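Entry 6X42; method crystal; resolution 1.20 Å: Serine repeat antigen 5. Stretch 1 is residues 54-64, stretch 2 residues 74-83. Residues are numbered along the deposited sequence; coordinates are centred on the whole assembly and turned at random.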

ATOM      1  N   TRP A  54       2.923  -7.821   1.822  1.00 12.80           N
ATOM      2  CA  TRP A  54       2.694  -7.656   0.389  1.00 13.27           C
ATOM      3  C   TRP A  54       1.205  -7.747   0.072  1.00 13.40           C
ATOM      4  O   TRP A  54       0.707  -7.051  -0.821  1.00 14.67           O
ATOM      5  CB  TRP A  54       3.504  -8.681  -0.402  1.00 13.91           C
ATOM      6  CG  TRP A  54       3.152 -10.129  -0.166  1.00 13.73           C
ATOM      7  CD1 TRP A  54       3.498 -10.885   0.914  1.00 14.31           C
ATOM      8  CD2 TRP A  54       2.402 -10.972  -1.029  1.00 13.83           C
ATOM      9  NE1 TRP A  54       3.009 -12.161   0.765  1.00 14.62           N
ATOM     10  CE2 TRP A  54       2.333 -12.238  -0.418  1.00 14.22           C
ATOM     11  CE3 TRP A  54       1.790 -10.792  -2.272  1.00 17.32           C
ATOM     12  CZ2 TRP A  54       1.687 -13.319  -1.008  1.00 15.89           C
ATOM     13  CZ3 TRP A  54       1.131 -11.859  -2.844  1.00 16.98           C
ATOM     14  CH2 TRP A  54       1.087 -13.108  -2.210  1.00 17.02           C
ATOM     15  N   ILE A  55       0.481  -8.604   0.795  1.00 12.88           N
ATOM     16  CA  ILE A  55      -0.958  -8.763   0.600  1.00 12.98           C
ATOM     17  C   ILE A  55      -1.719  -7.576   1.183  1.00 12.59           C
ATOM     18  O   ILE A  55      -2.608  -7.013   0.542  1.00 13.47           O
ATOM     19  CB  ILE A  55      -1.454 -10.080   1.222  1.00 13.08           C
ATOM     20  CG1 ILE A  55      -0.663 -11.279   0.729  1.00 14.58           C
ATOM     21  CG2 ILE A  55      -2.945 -10.252   0.903  1.00 14.92           C
ATOM     22  CD1 ILE A  55      -1.070 -12.607   1.411  1.00 14.51           C
ATOM     23  N   PHE A  56      -1.410  -7.197   2.422  1.00 12.51           N
ATOM     24  CA  PHE A  56      -2.125  -6.093   3.058  1.00 12.10           C
ATOM     25  C   PHE A  56      -1.958  -4.791   2.289  1.00 11.96           C
ATOM     26  O   PHE A  56      -2.931  -4.065   2.062  1.00 13.04           O
ATOM     27  CB  PHE A  56      -1.698  -5.958   4.533  1.00 13.20           C
ATOM     28  CG  PHE A  56      -2.281  -7.051   5.409  1.00 13.03           C
ATOM     29  CD1 PHE A  56      -1.590  -8.237   5.626  1.00 13.33           C
ATOM     30  CD2 PHE A  56      -3.540  -6.926   5.942  1.00 13.81           C
ATOM     31  CE1 PHE A  56      -2.151  -9.265   6.365  1.00 13.59           C
ATOM     32  CE2 PHE A  56      -4.100  -7.945   6.694  1.00 13.96           C
ATOM     33  CZ  PHE A  56      -3.399  -9.125   6.895  1.00 13.47           C
ATOM     34  N   ALA A  57      -0.734  -4.478   1.869  1.00 11.83           N
ATOM     35  CA  ALA A  57      -0.526  -3.210   1.170  1.00 12.09           C
ATOM     36  C   ALA A  57      -1.154  -3.229  -0.224  1.00 12.26           C
ATOM     37  O   ALA A  57      -1.715  -2.225  -0.694  1.00 12.38           O
ATOM     38  CB  ALA A  57       0.963  -2.907   1.088  1.00 12.56           C
ATOM     39  N   SER A  58      -1.058  -4.365  -0.911  1.00 12.17           N
ATOM     40  CA  SER A  58      -1.629  -4.464  -2.246  1.00 12.71           C
ATOM     41  C   SER A  58      -3.146  -4.401  -2.190  1.00 13.01           C
ATOM     42  O   SER A  58      -3.780  -3.717  -3.003  1.00 14.34           O
ATOM     43  CB  SER A  58      -1.179  -5.755  -2.927  1.00 13.13           C
ATOM     44  OG  SER A  58       0.208  -5.778  -3.207  1.00 14.12           O
ATOM     45  N   LYS A  59      -3.751  -5.110  -1.238  1.00 13.17           N
ATOM     46  CA  LYS A  59      -5.206  -5.108  -1.152  1.00 13.44           C
ATOM     47  C   LYS A  59      -5.728  -3.746  -0.708  1.00 13.89           C
ATOM     48  O   LYS A  59      -6.798  -3.308  -1.157  1.00 14.57           O
ATOM     49  CB  LYS A  59      -5.722  -6.243  -0.259  1.00 14.11           C
ATOM     50  CG  LYS A  59      -5.807  -5.914   1.219  1.00 14.59           C
ATOM     51  CD  LYS A  59      -6.173  -7.142   2.074  1.00 14.69           C
ATOM     52  CE  LYS A  59      -6.443  -6.772   3.506  1.00 15.40           C
ATOM     53  NZ  LYS A  59      -7.823  -6.250   3.688  1.00 15.34           N
ATOM     54  N   TYR A  60      -4.992  -3.060   0.176  1.00 13.27           N
ATOM     55  CA  TYR A  60      -5.420  -1.731   0.596  1.00 13.36           C
ATOM     56  C   TYR A  60      -5.428  -0.760  -0.581  1.00 13.38           C
ATOM     57  O   TYR A  60      -6.316   0.078  -0.696  1.00 13.76           O
ATOM     58  CB  TYR A  60      -4.539  -1.208   1.717  1.00 13.69           C
ATOM     59  CG  TYR A  60      -4.878   0.193   2.159  1.00 13.39           C
ATOM     60  CD1 TYR A  60      -5.930   0.447   3.048  1.00 14.46           C
ATOM     61  CD2 TYR A  60      -4.180   1.281   1.653  1.00 14.31           C
ATOM     62  CE1 TYR A  60      -6.222   1.737   3.468  1.00 16.13           C
ATOM     63  CE2 TYR A  60      -4.462   2.564   2.059  1.00 14.67           C
ATOM     64  CZ  TYR A  60      -5.482   2.800   2.961  1.00 15.32           C
ATOM     65  OH  TYR A  60      -5.709   4.103   3.356  1.00 18.10           O
ATOM     66  N   HIS A  61      -4.443  -0.873  -1.472  1.00 13.00           N
ATOM     67  CA  HIS A  61      -4.420  -0.050  -2.678  1.00 13.05           C
ATOM     68  C   HIS A  61      -5.674  -0.280  -3.524  1.00 13.73           C
ATOM     69  O   HIS A  61      -6.273   0.681  -4.009  1.00 14.80           O
ATOM     70  CB  HIS A  61      -3.111  -0.326  -3.424  1.00 13.62           C
ATOM     71  CG  HIS A  61      -2.880   0.516  -4.645  1.00 13.51           C
ATOM     72  ND1 HIS A  61      -2.899   1.892  -4.643  1.00 13.94           N
ATOM     73  CD2 HIS A  61      -2.558   0.156  -5.910  1.00 14.11           C
ATOM     74  CE1 HIS A  61      -2.635   2.334  -5.866  1.00 14.30           C
ATOM     75  NE2 HIS A  61      -2.394   1.302  -6.647  1.00 14.45           N
ATOM     76  N   LEU A  62      -6.112  -1.535  -3.676  1.00 14.20           N
ATOM     77  CA  LEU A  62      -7.381  -1.791  -4.353  1.00 15.34           C
ATOM     78  C   LEU A  62      -8.570  -1.261  -3.555  1.00 15.27           C
ATOM     79  O   LEU A  62      -9.540  -0.764  -4.146  1.00 16.75           O
ATOM     80  CB  LEU A  62      -7.557  -3.281  -4.637  1.00 16.15           C
ATOM     81  CG  LEU A  62      -6.717  -3.913  -5.724  1.00 19.97           C
ATOM     82  CD1 LEU A  62      -7.152  -5.367  -5.918  1.00 21.41           C
ATOM     83  CD2 LEU A  62      -6.868  -3.136  -7.037  1.00 21.29           C
ATOM     84  N   GLU A  63      -8.530  -1.374  -2.220  1.00 15.01           N
ATOM     85  CA  GLU A  63      -9.614  -0.829  -1.390  1.00 15.22           C
ATOM     86  C   GLU A  63      -9.740   0.693  -1.559  1.00 16.23           C
ATOM     87  O   GLU A  63     -10.856   1.222  -1.635  1.00 16.99           O
ATOM     88  CB  GLU A  63      -9.423  -1.205   0.086  1.00 15.78           C
ATOM     89  CG  GLU A  63      -9.592  -2.713   0.328  1.00 15.68           C
ATOM     90  CD  GLU A  63      -8.930  -3.230   1.606  1.00 16.05           C
ATOM     91  OE1 GLU A  63      -8.311  -2.419   2.344  1.00 16.27           O
ATOM     92  OE2 GLU A  63      -9.037  -4.458   1.874  1.00 16.46           O
ATOM     93  N   THR A  64      -8.616   1.423  -1.641  1.00 15.12           N
ATOM     94  CA  THR A  64      -8.741   2.873  -1.825  1.00 15.20           C
ATOM     95  C   THR A  64      -9.206   3.203  -3.234  1.00 16.22           C
ATOM     96  O   THR A  64      -9.970   4.152  -3.422  1.00 17.90           O
ATOM     97  CB  THR A  64      -7.473   3.660  -1.438  1.00 14.99           C
ATOM     98  OG1 THR A  64      -6.386   3.420  -2.349  1.00 14.94           O
ATOM     99  CG2 THR A  64      -7.008   3.328  -0.021  1.00 15.33           C
ATOM    100  N   THR A  74     -15.286  -1.869   1.953  1.00 21.76           N
ATOM    101  CA  THR A  74     -15.346  -3.285   2.304  1.00 20.77           C
ATOM    102  C   THR A  74     -13.960  -3.891   2.176  1.00 19.97           C
ATOM    103  O   THR A  74     -13.311  -3.749   1.141  1.00 21.28           O
ATOM    104  CB  THR A  74     -16.299  -4.016   1.352  1.00 22.86           C
ATOM    105  OG1 THR A  74     -17.546  -3.331   1.288  1.00 25.67           O
ATOM    106  CG2 THR A  74     -16.514  -5.432   1.826  1.00 23.44           C
ATOM    107  N   LYS A  75     -13.515  -4.573   3.218  1.00 19.41           N
ATOM    108  CA  LYS A  75     -12.176  -5.143   3.210  1.00 18.36           C
ATOM    109  C   LYS A  75     -12.095  -6.403   2.363  1.00 17.29           C
ATOM    110  O   LYS A  75     -12.970  -7.273   2.422  1.00 18.55           O
ATOM    111  CB  LYS A  75     -11.729  -5.480   4.629  1.00 19.55           C
ATOM    112  CG  LYS A  75     -11.579  -4.274   5.510  1.00 19.62           C
ATOM    113  CD  LYS A  75     -10.599  -3.276   4.943  1.00 20.48           C
ATOM    114  CE  LYS A  75     -10.170  -2.252   5.970  1.00 20.99           C
ATOM    115  NZ  LYS A  75      -9.562  -2.878   7.160  1.00 20.57           N
ATOM    116  N   ILE A  76     -10.978  -6.526   1.630  1.00 16.83           N
ATOM    117  CA  ILE A  76     -10.619  -7.742   0.899  1.00 16.51           C
ATOM    118  C   ILE A  76     -10.045  -8.780   1.861  1.00 16.02           C
ATOM    119  O   ILE A  76      -9.330  -8.436   2.800  1.00 16.21           O
ATOM    120  CB  ILE A  76      -9.593  -7.381  -0.193  1.00 16.25           C
ATOM    121  CG1 ILE A  76     -10.238  -6.480  -1.253  1.00 18.13           C
ATOM    122  CG2 ILE A  76      -8.975  -8.628  -0.824  1.00 17.89           C
ATOM    123  CD1 ILE A  76      -9.259  -5.741  -2.177  1.00 18.14           C
ATOM    124  N   SER A  77     -10.330 -10.066   1.616  1.00 16.11           N
ATOM    125  CA  SER A  77      -9.755 -11.137   2.426  1.00 16.05           C
ATOM    126  C   SER A  77      -8.282 -11.320   2.079  1.00 15.26           C
ATOM    127  O   SER A  77      -7.943 -11.921   1.057  1.00 15.36           O
ATOM    128  CB  SER A  77     -10.529 -12.426   2.159  1.00 17.09           C
ATOM    129  OG  SER A  77      -9.876 -13.545   2.735  1.00 16.42           O
ATOM    130  N   ALA A  78      -7.388 -10.865   2.956  1.00 14.14           N
ATOM    131  CA  ALA A  78      -5.970 -11.143   2.764  1.00 14.04           C
ATOM    132  C   ALA A  78      -5.704 -12.642   2.801  1.00 13.32           C
ATOM    133  O   ALA A  78      -4.805 -13.142   2.119  1.00 14.11           O
ATOM    134  CB  ALA A  78      -5.138 -10.468   3.849  1.00 14.62           C
ATOM    135  N   LEU A  79      -6.446 -13.370   3.639  1.00 14.19           N
ATOM    136  CA  LEU A  79      -6.190 -14.803   3.802  1.00 14.16           C
ATOM    137  C   LEU A  79      -6.487 -15.578   2.522  1.00 13.89           C
ATOM    138  O   LEU A  79      -5.773 -16.530   2.184  1.00 14.70           O
ATOM    139  CB  LEU A  79      -7.001 -15.338   4.978  1.00 14.74           C
ATOM    140  CG  LEU A  79      -6.596 -16.721   5.495  1.00 14.74           C
ATOM    141  CD1 LEU A  79      -5.180 -16.692   6.060  1.00 15.67           C
ATOM    142  CD2 LEU A  79      -7.595 -17.215   6.550  1.00 15.34           C
ATOM    143  N   TYR A  80      -7.516 -15.168   1.775  1.00 14.82           N
ATOM    144  CA  TYR A  80      -7.795 -15.827   0.504  1.00 15.64           C
ATOM    145  C   TYR A  80      -6.622 -15.677  -0.452  1.00 15.73           C
ATOM    146  O   TYR A  80      -6.206 -16.641  -1.109  1.00 16.39           O
ATOM    147  CB  TYR A  80      -9.075 -15.271  -0.118  1.00 16.53           C
ATOM    148  CG  TYR A  80      -9.566 -16.101  -1.286  1.00 18.15           C
ATOM    149  CD1 TYR A  80     -10.364 -17.212  -1.091  1.00 19.91           C
ATOM    150  CD2 TYR A  80      -9.186 -15.794  -2.585  1.00 19.42           C
ATOM    151  CE1 TYR A  80     -10.795 -17.989  -2.160  1.00 20.45           C
ATOM    152  CE2 TYR A  80      -9.617 -16.557  -3.657  1.00 20.69           C
ATOM    153  CZ  TYR A  80     -10.411 -17.658  -3.442  1.00 21.92           C
ATOM    154  OH  TYR A  80     -10.837 -18.436  -4.508  1.00 24.89           O
ATOM    155  N   VAL A  81      -6.074 -14.462  -0.546  1.00 14.90           N
ATOM    156  CA  VAL A  81      -4.941 -14.211  -1.425  1.00 14.73           C
ATOM    157  C   VAL A  81      -3.715 -14.981  -0.961  1.00 15.38           C
ATOM    158  O   VAL A  81      -2.933 -15.476  -1.779  1.00 17.89           O
ATOM    159  CB  VAL A  81      -4.684 -12.699  -1.554  1.00 15.48           C
ATOM    160  CG1 VAL A  81      -3.469 -12.429  -2.420  1.00 17.07           C
ATOM    161  CG2 VAL A  81      -5.937 -12.008  -2.084  1.00 17.35           C
ATOM    162  N   ALA A  82      -3.510 -15.093   0.352  1.00 14.50           N
ATOM    163  CA  ALA A  82      -2.366 -15.848   0.844  1.00 15.45           C
ATOM    164  C   ALA A  82      -2.450 -17.312   0.449  1.00 15.55           C
ATOM    165  O   ALA A  82      -1.433 -17.940   0.155  1.00 17.40           O
ATOM    166  CB  ALA A  82      -2.310 -15.772   2.367  1.00 14.64           C
ATOM    167  N   ASN A  83      -3.647 -17.882   0.472  1.00 15.57           N
ATOM    168  CA  ASN A  83      -3.789 -19.329   0.443  1.00 16.35           C
ATOM    169  C   ASN A  83      -4.152 -19.888  -0.918  1.00 17.64           C
ATOM    170  O   ASN A  83      -4.066 -21.102  -1.100  1.00 19.52           O
ATOM    171  CB  ASN A  83      -4.823 -19.764   1.484  1.00 16.65           C
ATOM    172  CG  ASN A  83      -4.323 -19.535   2.892  1.00 15.69           C
ATOM    173  OD1 ASN A  83      -3.121 -19.310   3.104  1.00 16.49           O
ATOM    174  ND2 ASN A  83      -5.217 -19.614   3.869  1.00 16.43           N
TER

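How does a helix hold on to a segment that has no helix of its own to offer until Ala 78? It uses a charged pair to satisfy the backbone of Ile 76. Glu 63 OE2 accepts a hydrogen bond from Ile 76 N at 2.8 Å, nearly straight at 166°, while Lys 59 NZ donates to Ile 76 O, also at 2.8 Å. Both polar groups of one extended residue are thus met by side chains from successive turns of the helix. The two side chains are themselves joined, Lys 59 NZ lying 2.8 Å from Glu 63 OE2 in a salt bridge, so that OE2 serves the ammonium group and the peptide N-H together.

Which conformations bring these groups together? Lys 59 has chi1 at 87° (p), an unusual choice on a helix, where the p well generally brings a side chain close to its own backbone. From there chi2 and chi3 are both t, carrying the chain outward past Ala 78, whose CB lies 3.9 Å from Lys 59 CD. A final chi4 of 81° (p) turns the chain at its end, where NZ meets both Ile 76 O and Glu 63 OE2. Glu 63 follows a more ordinary course: chi1 is m and chi2 is t at 158°, extending the chain toward the loop, and chi3 of 0° sets the plane of the carboxylate. Its other oxygen is not idle in packing, for Glu 63 OE1 comes within 3.6 Å of Lys 75 CD, a contact with the aliphatic part of that lysine rather than with its charge.

Where does the side chain of Ile 76 go while its backbone is held? Its CB points toward the helix, and with chi1 m and chi2 t at 164° the longer branch extends to place Ile 76 CD1 3.9 Å from Leu 62 CB. Nearer the backbone, Ile 76 CB is 4.0 Å from Lys 59 CB, so the residue packs against the helix surface while its peptide groups bond to it. Ser 77 turns the other way: its CB points away from the first helix, and with chi1 at 170° (t) its OG accepts from Tyr 80 N at 3.0 Å, capping the helix that follows.

What replaces hydrogen bonds once the second helix has begun? Apolar packing takes over, centred on Ile 55 and Ala 78. Ile 55 adopts m, t, and its two ends reach different neighbours: CG2 lies 3.7 Å from Ala 78 CB and 3.9 Å from Val 81 CB, whereas CD1 reaches Ala 82 CB at 3.5 Å. The small Ala 78 also meets Phe 56, whose CB points sideways but whose ring, at chi1 -74° (m) and chi2 91°, comes nearer. Ala 78 CB sits over one face of the Phe 56 ring, 4.0 Å from its centroid and 22° off the normal, a CH-pi contact.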